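Local structure of 3-oxo-tetronate kinase (Haemophilus influenzae, 1YZY) at residues A[20-30]-A[368-376]; A[172-183]-A[203-214]. The protein catalyses the ATP-dependent phosphorylation of 3-oxo-tetronate to 3-oxo-tetronate 4-phosphate, as a member of the four-carbon acid sugar kinase family. One frame throughout, in Å; residues are numbered along the deposited sequence.

Contact 1 (A[20-30]-A[368-376]); sequences VENGLSTVQMN and TGFHIGKQI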
loop_
_atom_site.group_PDB
_atom_site.type_symbol
_atom_site.label_atom_id
_atom_site.label_comp_id
_atom_site.label_asym_id
_atom_site.label_seq_id
_atom_site.Cartn_x
_atom_site.Cartn_y
_atom_site.Cartn_z
ATOM N N VAL A 20 -6.881 8.467 1.277
ATOM C CA VAL A 20 -6.371 9.844 1.241
ATOM C C VAL A 20 -6.896 10.624 0.030
ATOM O O VAL A 20 -7.214 11.808 0.129
ATOM C CB VAL A 20 -4.804 9.863 1.252
ATOM C CG1 VAL A 20 -4.263 11.266 0.952
ATOM C CG2 VAL A 20 -4.296 9.414 2.607
ATOM N N GLU A 21 -6.911 9.971 -1.125
ATOM C CA GLU A 21 -7.400 10.572 -2.351
ATOM C C GLU A 21 -8.911 10.821 -2.279
ATOM O O GLU A 21 -9.504 11.395 -3.197
ATOM C CB GLU A 21 -7.056 9.673 -3.542
ATOM C CG GLU A 21 -5.572 9.671 -3.883
ATOM C CD GLU A 21 -5.033 11.075 -4.143
ATOM O OE1 GLU A 21 -5.079 11.527 -5.303
ATOM O OE2 GLU A 21 -4.570 11.729 -3.190
ATOM N N ASN A 22 -9.513 10.393 -1.173
ATOM C CA ASN A 22 -10.928 10.564 -0.937
ATOM C C ASN A 22 -11.203 11.313 0.363
ATOM O O ASN A 22 -12.190 11.057 1.056
ATOM C CB ASN A 22 -11.645 9.215 -1.006
ATOM C CG ASN A 22 -11.861 8.759 -2.437
ATOM O OD1 ASN A 22 -12.729 9.284 -3.141
ATOM N ND2 ASN A 22 -11.034 7.823 -2.899
ATOM N N GLY A 23 -10.274 12.205 0.705
ATOM C CA GLY A 23 -10.389 13.064 1.877
ATOM C C GLY A 23 -10.128 12.621 3.307
ATOM O O GLY A 23 -10.372 13.402 4.239
ATOM N N LEU A 24 -9.616 11.415 3.512
ATOM C CA LEU A 24 -9.361 10.933 4.873
ATOM C C LEU A 24 -7.891 11.002 5.328
ATOM O O LEU A 24 -7.009 10.541 4.620
ATOM C CB LEU A 24 -9.883 9.496 5.000
ATOM C CG LEU A 24 -11.111 9.266 5.887
ATOM C CD1 LEU A 24 -12.220 10.264 5.594
ATOM C CD2 LEU A 24 -11.589 7.830 5.725
ATOM N N SER A 25 -7.615 11.619 6.474
ATOM C CA SER A 25 -6.229 11.657 6.955
ATOM C C SER A 25 -5.862 10.218 7.344
ATOM O O SER A 25 -6.554 9.594 8.149
ATOM C CB SER A 25 -6.046 12.649 8.115
ATOM O OG SER A 25 -6.921 12.412 9.198
ATOM N N THR A 26 -4.781 9.700 6.769
ATOM C CA THR A 26 -4.379 8.307 6.985
ATOM C C THR A 26 -2.946 8.047 7.478
ATOM O O THR A 26 -2.004 8.746 7.111
ATOM C CB THR A 26 -4.578 7.510 5.659
ATOM O OG1 THR A 26 -5.927 7.675 5.190
ATOM C CG2 THR A 26 -4.292 6.020 5.841
ATOM N N VAL A 27 -2.803 7.032 8.322
ATOM C CA VAL A 27 -1.508 6.606 8.839
ATOM C C VAL A 27 -1.381 5.117 8.546
ATOM O O VAL A 27 -2.243 4.325 8.931
ATOM C CB VAL A 27 -1.379 6.825 10.362
ATOM C CG1 VAL A 27 -0.165 6.083 10.892
ATOM C CG2 VAL A 27 -1.245 8.301 10.665
ATOM N N GLN A 28 -0.334 4.744 7.823
ATOM C CA GLN A 28 -0.101 3.348 7.498
ATOM C C GLN A 28 1.054 2.767 8.318
ATOM O O GLN A 28 2.215 3.108 8.099
ATOM C CB GLN A 28 0.206 3.182 6.007
ATOM C CG GLN A 28 0.471 1.731 5.592
ATOM C CD GLN A 28 0.952 1.601 4.162
ATOM O OE1 GLN A 28 0.778 2.516 3.350
ATOM N NE2 GLN A 28 1.567 0.463 3.844
ATOM N N MET A 29 0.721 1.889 9.258
ATOM C CA MET A 29 1.719 1.237 10.091
ATOM C C MET A 29 2.141 -0.071 9.435
ATOM O O MET A 29 1.302 -0.813 8.935
ATOM C CB MET A 29 1.146 0.971 11.477
ATOM C CG MET A 29 0.737 2.232 12.217
ATOM S SD MET A 29 2.079 3.453 12.347
ATOM C CE MET A 29 2.399 3.447 14.111
ATOM N N ASN A 30 3.442 -0.326 9.378
ATOM C CA ASN A 30 3.938 -1.567 8.784
ATOM C C ASN A 30 4.171 -2.553 9.927
ATOM O O ASN A 30 5.166 -2.463 10.639
ATOM C CB ASN A 30 5.233 -1.315 8.008
ATOM C CG ASN A 30 5.071 -0.251 6.927
ATOM O OD1 ASN A 30 4.085 -0.238 6.194
ATOM N ND2 ASN A 30 6.049 0.643 6.822
ATOM N N THR A 368 8.592 3.132 11.558
ATOM C CA THR A 368 7.645 2.026 11.658
ATOM C C THR A 368 6.292 2.286 11.000
ATOM O O THR A 368 5.462 1.381 10.893
ATOM C CB THR A 368 7.378 1.690 13.139
ATOM O OG1 THR A 368 6.825 2.840 13.796
ATOM C CG2 THR A 368 8.675 1.289 13.845
ATOM N N GLY A 369 6.058 3.531 10.616
ATOM C CA GLY A 369 4.804 3.897 9.995
ATOM C C GLY A 369 4.922 5.286 9.417
ATOM O O GLY A 369 5.898 5.994 9.683
ATOM N N PHE A 370 3.923 5.695 8.646
ATOM C CA PHE A 370 3.952 6.999 8.010
ATOM C C PHE A 370 2.572 7.605 7.861
ATOM O O PHE A 370 1.562 6.904 7.909
ATOM C CB PHE A 370 4.541 6.871 6.602
ATOM C CG PHE A 370 5.880 6.197 6.557
ATOM C CD1 PHE A 370 7.052 6.938 6.697
ATOM C CD2 PHE A 370 5.972 4.818 6.387
ATOM C CE1 PHE A 370 8.298 6.316 6.672
ATOM C CE2 PHE A 370 7.212 4.179 6.360
ATOM C CZ PHE A 370 8.377 4.930 6.502
ATOM N N HIS A 371 2.539 8.930 7.764
ATOM C CA HIS A 371 1.314 9.659 7.512
ATOM C C HIS A 371 1.216 9.762 5.983
ATOM O O HIS A 371 2.165 10.273 5.382
ATOM C CB HIS A 371 1.443 11.105 7.981
ATOM C CG HIS A 371 1.279 11.272 9.456
ATOM N ND1 HIS A 371 0.091 11.660 10.037
ATOM C CD2 HIS A 371 2.151 11.078 10.474
ATOM C CE1 HIS A 371 0.235 11.692 11.349
ATOM N NE2 HIS A 371 1.476 11.344 11.640
ATOM N N ILE A 372 0.129 9.311 5.358
ATOM C CA ILE A 372 0.104 9.407 3.898
ATOM C C ILE A 372 -0.332 10.789 3.401
ATOM O O ILE A 372 -1.352 11.343 3.851
ATOM C CB ILE A 372 -0.863 8.325 3.373
ATOM C CG1 ILE A 372 -0.651 7.010 4.132
ATOM C CG2 ILE A 372 -0.639 8.111 1.876
ATOM C CD1 ILE A 372 0.550 6.208 3.675
ATOM N N GLY A 373 0.465 11.343 2.488
ATOM C CA GLY A 373 0.202 12.661 1.946
ATOM C C GLY A 373 -0.084 12.732 0.461
ATOM O O GLY A 373 -0.378 11.723 -0.180
ATOM N N LYS A 374 0.056 13.934 -0.090
ATOM C CA LYS A 374 -0.222 14.198 -1.499
ATOM C C LYS A 374 0.473 13.285 -2.493
ATOM O O LYS A 374 1.661 12.999 -2.380
ATOM C CB LYS A 374 0.067 15.656 -1.827
ATOM C CG LYS A 374 -0.766 16.219 -2.954
ATOM C CD LYS A 374 -0.868 17.716 -2.794
ATOM C CE LYS A 374 -1.537 18.364 -3.976
ATOM N NZ LYS A 374 -1.456 19.843 -3.839
ATOM N N GLN A 375 -0.294 12.856 -3.487
ATOM C CA GLN A 375 0.186 11.962 -4.524
ATOM C C GLN A 375 1.073 12.660 -5.553
ATOM O O GLN A 375 0.628 13.560 -6.265
ATOM C CB GLN A 375 -1.011 11.295 -5.212
ATOM C CG GLN A 375 -0.658 10.282 -6.290
ATOM C CD GLN A 375 -1.873 9.515 -6.802
ATOM O OE1 GLN A 375 -2.443 8.683 -6.097
ATOM N NE2 GLN A 375 -2.263 9.787 -8.037
ATOM N N ILE A 376 2.337 12.250 -5.599
ATOM C CA ILE A 376 3.310 12.792 -6.542
ATOM C C ILE A 376 3.031 12.156 -7.895
ATOM O O ILE A 376 3.078 12.812 -8.936
ATOM C CB ILE A 376 4.759 12.435 -6.116
ATOM C CG1 ILE A 376 5.088 13.080 -4.773
ATOM C CG2 ILE A 376 5.754 12.884 -7.168
ATOM C CD1 ILE A 376 6.391 12.607 -4.198
HETATM O O HOH W 1 -3.075 13.853 -3.719
HETATM O O HOH W 2 -2.217 10.396 -2.040
HETATM O O HOH W 3 -2.120 11.906 8.592
HETATM O O HOH W 4 4.542 -0.514 12.775
#

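Contact 2 (A[172-183]-A[203-214]); sequences VIKGASRVQECF and QLEVLAEAVADF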
loop_
_atom_site.group_PDB
_atom_site.type_symbol
_atom_site.label_atom_id
_atom_site.label_comp_id
_atom_site.label_asym_id
_atom_site.label_seq_id
_atom_site.Cartn_x
_atom_site.Cartn_y
_atom_site.Cartn_z
ATOM N N VAL A 172 -28.972 -4.034 -5.934
ATOM C CA VAL A 172 -28.063 -2.956 -5.562
ATOM C C VAL A 172 -28.493 -1.674 -6.282
ATOM O O VAL A 172 -28.522 -0.594 -5.685
ATOM C CB VAL A 172 -26.566 -3.287 -5.897
ATOM C CG1 VAL A 172 -25.650 -2.250 -5.272
ATOM C CG2 VAL A 172 -26.190 -4.659 -5.388
ATOM N N ILE A 173 -28.849 -1.797 -7.559
ATOM C CA ILE A 173 -29.256 -0.625 -8.323
ATOM C C ILE A 173 -30.507 0.072 -7.787
ATOM O O ILE A 173 -30.866 1.147 -8.261
ATOM C CB ILE A 173 -29.411 -0.929 -9.816
ATOM C CG1 ILE A 173 -30.509 -1.966 -10.046
ATOM C CG2 ILE A 173 -28.083 -1.387 -10.379
ATOM C CD1 ILE A 173 -30.716 -2.303 -11.501
ATOM N N LYS A 174 -31.148 -0.521 -6.786
ATOM C CA LYS A 174 -32.338 0.070 -6.183
ATOM C C LYS A 174 -32.002 0.955 -4.987
ATOM O O LYS A 174 -32.882 1.622 -4.438
ATOM C CB LYS A 174 -33.343 -1.009 -5.779
ATOM C CG LYS A 174 -33.871 -1.808 -6.959
ATOM C CD LYS A 174 -34.983 -2.743 -6.534
ATOM C CE LYS A 174 -35.559 -3.479 -7.735
ATOM N NZ LYS A 174 -36.757 -4.287 -7.367
ATOM N N GLY A 175 -30.744 0.939 -4.554
ATOM C CA GLY A 175 -30.366 1.793 -3.443
ATOM C C GLY A 175 -29.876 1.165 -2.155
ATOM O O GLY A 175 -29.924 -0.045 -1.973
ATOM N N ALA A 176 -29.396 2.026 -1.261
ATOM C CA ALA A 176 -28.862 1.629 0.037
ATOM C C ALA A 176 -29.895 0.945 0.906
ATOM O O ALA A 176 -29.601 -0.083 1.503
ATOM C CB ALA A 176 -28.293 2.843 0.763
ATOM N N SER A 177 -31.091 1.529 0.992
ATOM C CA SER A 177 -32.180 0.965 1.793
ATOM C C SER A 177 -32.577 -0.441 1.342
ATOM O O SER A 177 -32.848 -1.309 2.166
ATOM C CB SER A 177 -33.406 1.878 1.761
ATOM O OG SER A 177 -33.145 3.086 2.449
ATOM N N ARG A 178 -32.650 -0.651 0.035
ATOM C CA ARG A 178 -33.003 -1.958 -0.503
ATOM C C ARG A 178 -31.910 -2.974 -0.169
ATOM O O ARG A 178 -32.191 -4.153 0.041
ATOM C CB ARG A 178 -33.205 -1.871 -2.025
ATOM C CG ARG A 178 -33.402 -3.215 -2.721
ATOM C CD ARG A 178 -34.602 -3.981 -2.153
ATOM N NE ARG A 178 -34.699 -5.336 -2.700
ATOM C CZ ARG A 178 -35.328 -6.345 -2.102
ATOM N NH1 ARG A 178 -35.939 -6.168 -0.936
ATOM N NH2 ARG A 178 -35.279 -7.554 -2.636
ATOM N N VAL A 179 -30.661 -2.521 -0.196
ATOM C CA VAL A 179 -29.526 -3.383 0.114
ATOM C C VAL A 179 -29.616 -3.821 1.567
ATOM O O VAL A 179 -29.376 -4.976 1.879
ATOM C CB VAL A 179 -28.181 -2.670 -0.169
ATOM C CG1 VAL A 179 -27.013 -3.514 0.314
ATOM C CG2 VAL A 179 -28.043 -2.424 -1.661
ATOM N N GLN A 180 -29.980 -2.899 2.448
ATOM C CA GLN A 180 -30.115 -3.208 3.866
ATOM C C GLN A 180 -31.260 -4.185 4.116
ATOM O O GLN A 180 -31.254 -4.936 5.102
ATOM C CB GLN A 180 -30.340 -1.931 4.671
ATOM C CG GLN A 180 -29.167 -0.975 4.599
ATOM C CD GLN A 180 -29.413 0.321 5.342
ATOM O OE1 GLN A 180 -28.492 1.111 5.540
ATOM N NE2 GLN A 180 -30.657 0.549 5.762
ATOM N N GLU A 181 -32.282 -4.106 3.269
ATOM C CA GLU A 181 -33.423 -4.994 3.374
ATOM C C GLU A 181 -32.953 -6.378 2.935
ATOM O O GLU A 181 -33.395 -7.386 3.476
ATOM C CB GLU A 181 -34.587 -4.495 2.506
ATOM C CG GLU A 181 -35.202 -3.175 2.987
ATOM C CD GLU A 181 -36.389 -2.692 2.132
ATOM O OE1 GLU A 181 -36.664 -3.255 1.042
ATOM O OE2 GLU A 181 -37.056 -1.727 2.568
ATOM N N CYS A 182 -32.083 -6.427 1.932
ATOM C CA CYS A 182 -31.537 -7.697 1.472
ATOM C C CYS A 182 -30.571 -8.242 2.537
ATOM O O CYS A 182 -30.434 -9.451 2.684
ATOM C CB CYS A 182 -30.795 -7.532 0.144
ATOM S SG CYS A 182 -31.830 -7.196 -1.318
ATOM N N PHE A 183 -29.857 -7.344 3.221
ATOM C CA PHE A 183 -28.930 -7.730 4.285
ATOM C C PHE A 183 -29.740 -8.383 5.405
ATOM O O PHE A 183 -29.322 -9.386 5.989
ATOM C CB PHE A 183 -28.210 -6.510 4.883
ATOM C CG PHE A 183 -27.068 -5.977 4.050
ATOM C CD1 PHE A 183 -26.498 -6.728 3.036
ATOM C CD2 PHE A 183 -26.562 -4.704 4.299
ATOM C CE1 PHE A 183 -25.440 -6.221 2.275
ATOM C CE2 PHE A 183 -25.507 -4.187 3.546
ATOM C CZ PHE A 183 -24.948 -4.946 2.533
ATOM N N GLN A 203 -22.256 1.123 -7.841
ATOM C CA GLN A 203 -22.696 0.043 -6.959
ATOM C C GLN A 203 -21.898 0.031 -5.646
ATOM O O GLN A 203 -22.393 -0.443 -4.624
ATOM C CB GLN A 203 -22.573 -1.321 -7.644
ATOM C CG GLN A 203 -23.788 -1.755 -8.443
ATOM C CD GLN A 203 -23.706 -1.358 -9.901
ATOM O OE1 GLN A 203 -24.296 -0.364 -10.320
ATOM N NE2 GLN A 203 -23.015 -2.164 -10.696
ATOM N N LEU A 204 -20.646 0.492 -5.695
ATOM C CA LEU A 204 -19.783 0.549 -4.503
ATOM C C LEU A 204 -20.175 1.747 -3.662
ATOM O O LEU A 204 -20.034 1.744 -2.432
ATOM C CB LEU A 204 -18.300 0.631 -4.898
ATOM C CG LEU A 204 -17.756 -0.606 -5.613
ATOM C CD1 LEU A 204 -16.397 -0.306 -6.199
ATOM C CD2 LEU A 204 -17.710 -1.806 -4.646
ATOM N N GLU A 205 -20.667 2.771 -4.351
ATOM C CA GLU A 205 -21.133 4.000 -3.727
ATOM C C GLU A 205 -22.406 3.693 -2.914
ATOM O O GLU A 205 -22.625 4.252 -1.832
ATOM C CB GLU A 205 -21.406 5.018 -4.834
ATOM C CG GLU A 205 -21.707 6.437 -4.388
ATOM C CD GLU A 205 -21.672 7.424 -5.551
ATOM O OE1 GLU A 205 -21.662 8.646 -5.294
ATOM O OE2 GLU A 205 -21.640 6.982 -6.724
ATOM N N VAL A 206 -23.251 2.821 -3.461
ATOM C CA VAL A 206 -24.488 2.396 -2.801
ATOM C C VAL A 206 -24.138 1.544 -1.580
ATOM O O VAL A 206 -24.674 1.757 -0.491
ATOM C CB VAL A 206 -25.375 1.558 -3.771
ATOM C CG1 VAL A 206 -26.527 0.895 -3.017
ATOM C CG2 VAL A 206 -25.924 2.447 -4.885
ATOM N N LEU A 207 -23.277 0.547 -1.787
ATOM C CA LEU A 207 -22.831 -0.345 -0.715
ATOM C C LEU A 207 -22.184 0.457 0.409
ATOM O O LEU A 207 -22.487 0.245 1.578
ATOM C CB LEU A 207 -21.843 -1.393 -1.249
ATOM C CG LEU A 207 -21.386 -2.454 -0.233
ATOM C CD1 LEU A 207 -22.595 -3.120 0.408
ATOM C CD2 LEU A 207 -20.517 -3.497 -0.907
ATOM N N ALA A 208 -21.302 1.382 0.040
ATOM C CA ALA A 208 -20.616 2.241 1.006
ATOM C C ALA A 208 -21.608 2.879 1.968
ATOM O O ALA A 208 -21.360 2.967 3.175
ATOM C CB ALA A 208 -19.834 3.322 0.279
ATOM N N GLU A 209 -22.721 3.344 1.413
ATOM C CA GLU A 209 -23.780 3.977 2.186
ATOM C C GLU A 209 -24.523 2.939 3.027
ATOM O O GLU A 209 -24.903 3.206 4.169
ATOM C CB GLU A 209 -24.748 4.680 1.234
ATOM C CG GLU A 209 -25.134 6.086 1.663
ATOM C CD GLU A 209 -26.495 6.145 2.318
ATOM O OE1 GLU A 209 -27.508 6.070 1.584
ATOM O OE2 GLU A 209 -26.552 6.274 3.560
ATOM N N ALA A 210 -24.732 1.759 2.449
ATOM C CA ALA A 210 -25.429 0.674 3.133
ATOM C C ALA A 210 -24.655 0.140 4.358
ATOM O O ALA A 210 -25.249 -0.153 5.400
ATOM C CB ALA A 210 -25.727 -0.457 2.139
ATOM N N VAL A 211 -23.335 0.016 4.222
ATOM C CA VAL A 211 -22.483 -0.479 5.302
ATOM C C VAL A 211 -21.946 0.617 6.231
ATOM O O VAL A 211 -20.970 0.406 6.949
ATOM C CB VAL A 211 -21.283 -1.286 4.743
ATOM C CG1 VAL A 211 -21.769 -2.515 3.994
ATOM C CG2 VAL A 211 -20.433 -0.418 3.845
ATOM N N ALA A 212 -22.612 1.762 6.258
ATOM C CA ALA A 212 -22.192 2.890 7.085
ATOM C C ALA A 212 -22.156 2.640 8.594
ATOM O O ALA A 212 -21.525 3.396 9.333
ATOM C CB ALA A 212 -23.071 4.084 6.793
ATOM N N ASP A 213 -22.892 1.640 9.064
ATOM C CA ASP A 213 -22.929 1.344 10.491
ATOM C C ASP A 213 -22.398 -0.034 10.855
ATOM O O ASP A 213 -22.522 -0.463 12.007
ATOM C CB ASP A 213 -24.345 1.524 11.045
ATOM C CG ASP A 213 -24.784 2.977 11.061
ATOM O OD1 ASP A 213 -24.063 3.817 11.645
ATOM O OD2 ASP A 213 -25.851 3.281 10.485
ATOM N N PHE A 214 -21.877 -0.751 9.862
ATOM C CA PHE A 214 -21.295 -2.068 10.081
ATOM C C PHE A 214 -20.028 -1.913 10.934
ATOM O O PHE A 214 -19.202 -1.041 10.675
ATOM C CB PHE A 214 -20.909 -2.709 8.747
ATOM C CG PHE A 214 -21.999 -3.524 8.115
ATOM C CD1 PHE A 214 -23.295 -3.028 8.009
ATOM C CD2 PHE A 214 -21.715 -4.775 7.580
ATOM C CE1 PHE A 214 -24.289 -3.768 7.372
ATOM C CE2 PHE A 214 -22.702 -5.522 6.941
ATOM C CZ PHE A 214 -23.990 -5.017 6.836
#

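Contact 1 (A[20-30]-A[368-376])
Val-27 and His-371 face each other as a non-hydrogen-bonded pair of two antiparallel strands, and their side chains lie alongside one another, pointing the same way. The valine methyl CG2 sits over one face of the imidazole, 3.9 Å from the ring centroid and displaced toward the rim, a CH-pi contact. In the plane of the same ring, ND1 meets a water at 2.7 Å.

On the other face of the strand pair, Ile-372 illustrates how one branched side chain can serve several neighbours. Its CB touches Val-20 CG2 at 3.7 Å, joining the strand to the end of helix 9-20. CG1, placed anti to the carbonyl carbon (chi1 -43°), passes Thr-26 CG2; CG2 also approaches Val-20 CG2; and the terminal CD1 reaches the Gln-28 side chain, 3.7 Å from its OE1.

At Gln-28 and Phe-370 the backbone amides and carbonyls bond in both directions, and Asn-30 N to Thr-368 O continues the pairing. The bond from Gln-28 N to Phe-370 O, 2.9 Å long, runs nearly in line with the carbonyl. Gly-369 CA lies 3.6 Å from Met-29 SD, packing the sulfur directly against the glycine backbone. Farther along, Glu-21 and Gln-375 stack carboxylate on amide with planes 28° apart, while two waters link Glu-21 OE2 to Gln-375 N and Gly-373 O.

Strand 26-30 belongs to the sugar-binding N-terminal domain and strand 369-375 to the nucleotide-binding C-terminal domain, so the pairing joins the two domains edge to edge. Strand 43-47 lies on the far side of 26-30 and strand 380-385 beyond 369-375, while helix 9-20 packs against Thr-26 and Gln-28.

Contact 2 (A[172-183]-A[203-214])
Helices 176-183 and 203-210 cross at -64° with their axes 8.6 Å apart at closest approach, and the backbones come nearest at Ala-176 and Ala-210. The first helix starts from a type I turn, Val-172 to Gly-175, with Gly-175, at positive phi, as N-cap. No hydrogen bond spans the two segments, and apolar side chains carry the contact.

At the crossing point the two helices meet through alanines, Ala-176 and Ala-210. The methyl of Ala-210 is a knob in a hole formed by Ala-176, Val-179, Gln-180 and Phe-183, with Val-179 CG1 3.8 Å from Ala-210 CB. One turn earlier, Val-206 has CG1 anti to its own amide nitrogen (chi1 169°), which directs this methyl at the start of the opposing helix, 3.5 Å from Ala-176 N. Val-179 CG2 and Val-172 CG1 also meet this methyl, and Val-172 CG1 continues to Gln-203 CG. At the margin, the carboxylate oxygen OE1 of Glu-209 lies 3.4 Å from Ala-176 CB.

Phe-183 closes the other end. Leu-207 CD1 comes to the edge of its ring, in plane, 3.7 Å from CZ, whereas Phe-214 meets it obliquely, the centroids 5.3 Å apart and the planes inclined at 55°. Val-211 CG1 takes part in both rings' surroundings: it nears Phe-183 CE2 and stands over the centre of one face of Phe-214.

The crossing packs against the parallel three-stranded sheet of the N-terminal domain. Phe-183, Val-211 and Phe-214 rest on Val-110 of strand 109-111, while Val-172, Cys-182 and Phe-183 touch Val-167 of strand 164-167. Helix 221-232 flanks helix 202-210, with Tyr-226 against Leu-204 and Ala-208.

The two contacts illustrate two levels of construction in a two-domain kinase. Contact 2 joins helices separated by only a short piece of chain, wholly within the sugar-binding domain; contact 1 brings together strands more than 300 residues apart, one from each domain. In sequence, both segments of contact 2 fall between those of contact 1. Their centres lie 27 Å apart, with nearest atoms about 9 Å from each other and no direct touch. Helix 221-232 stands between them, meeting Asn-22 and Leu-24 of contact 1 and Leu-204 and Ala-208 of contact 2. Contact 1 thus joins the domains, while contact 2 joins elements of a single domain, toward the periphery of the chain.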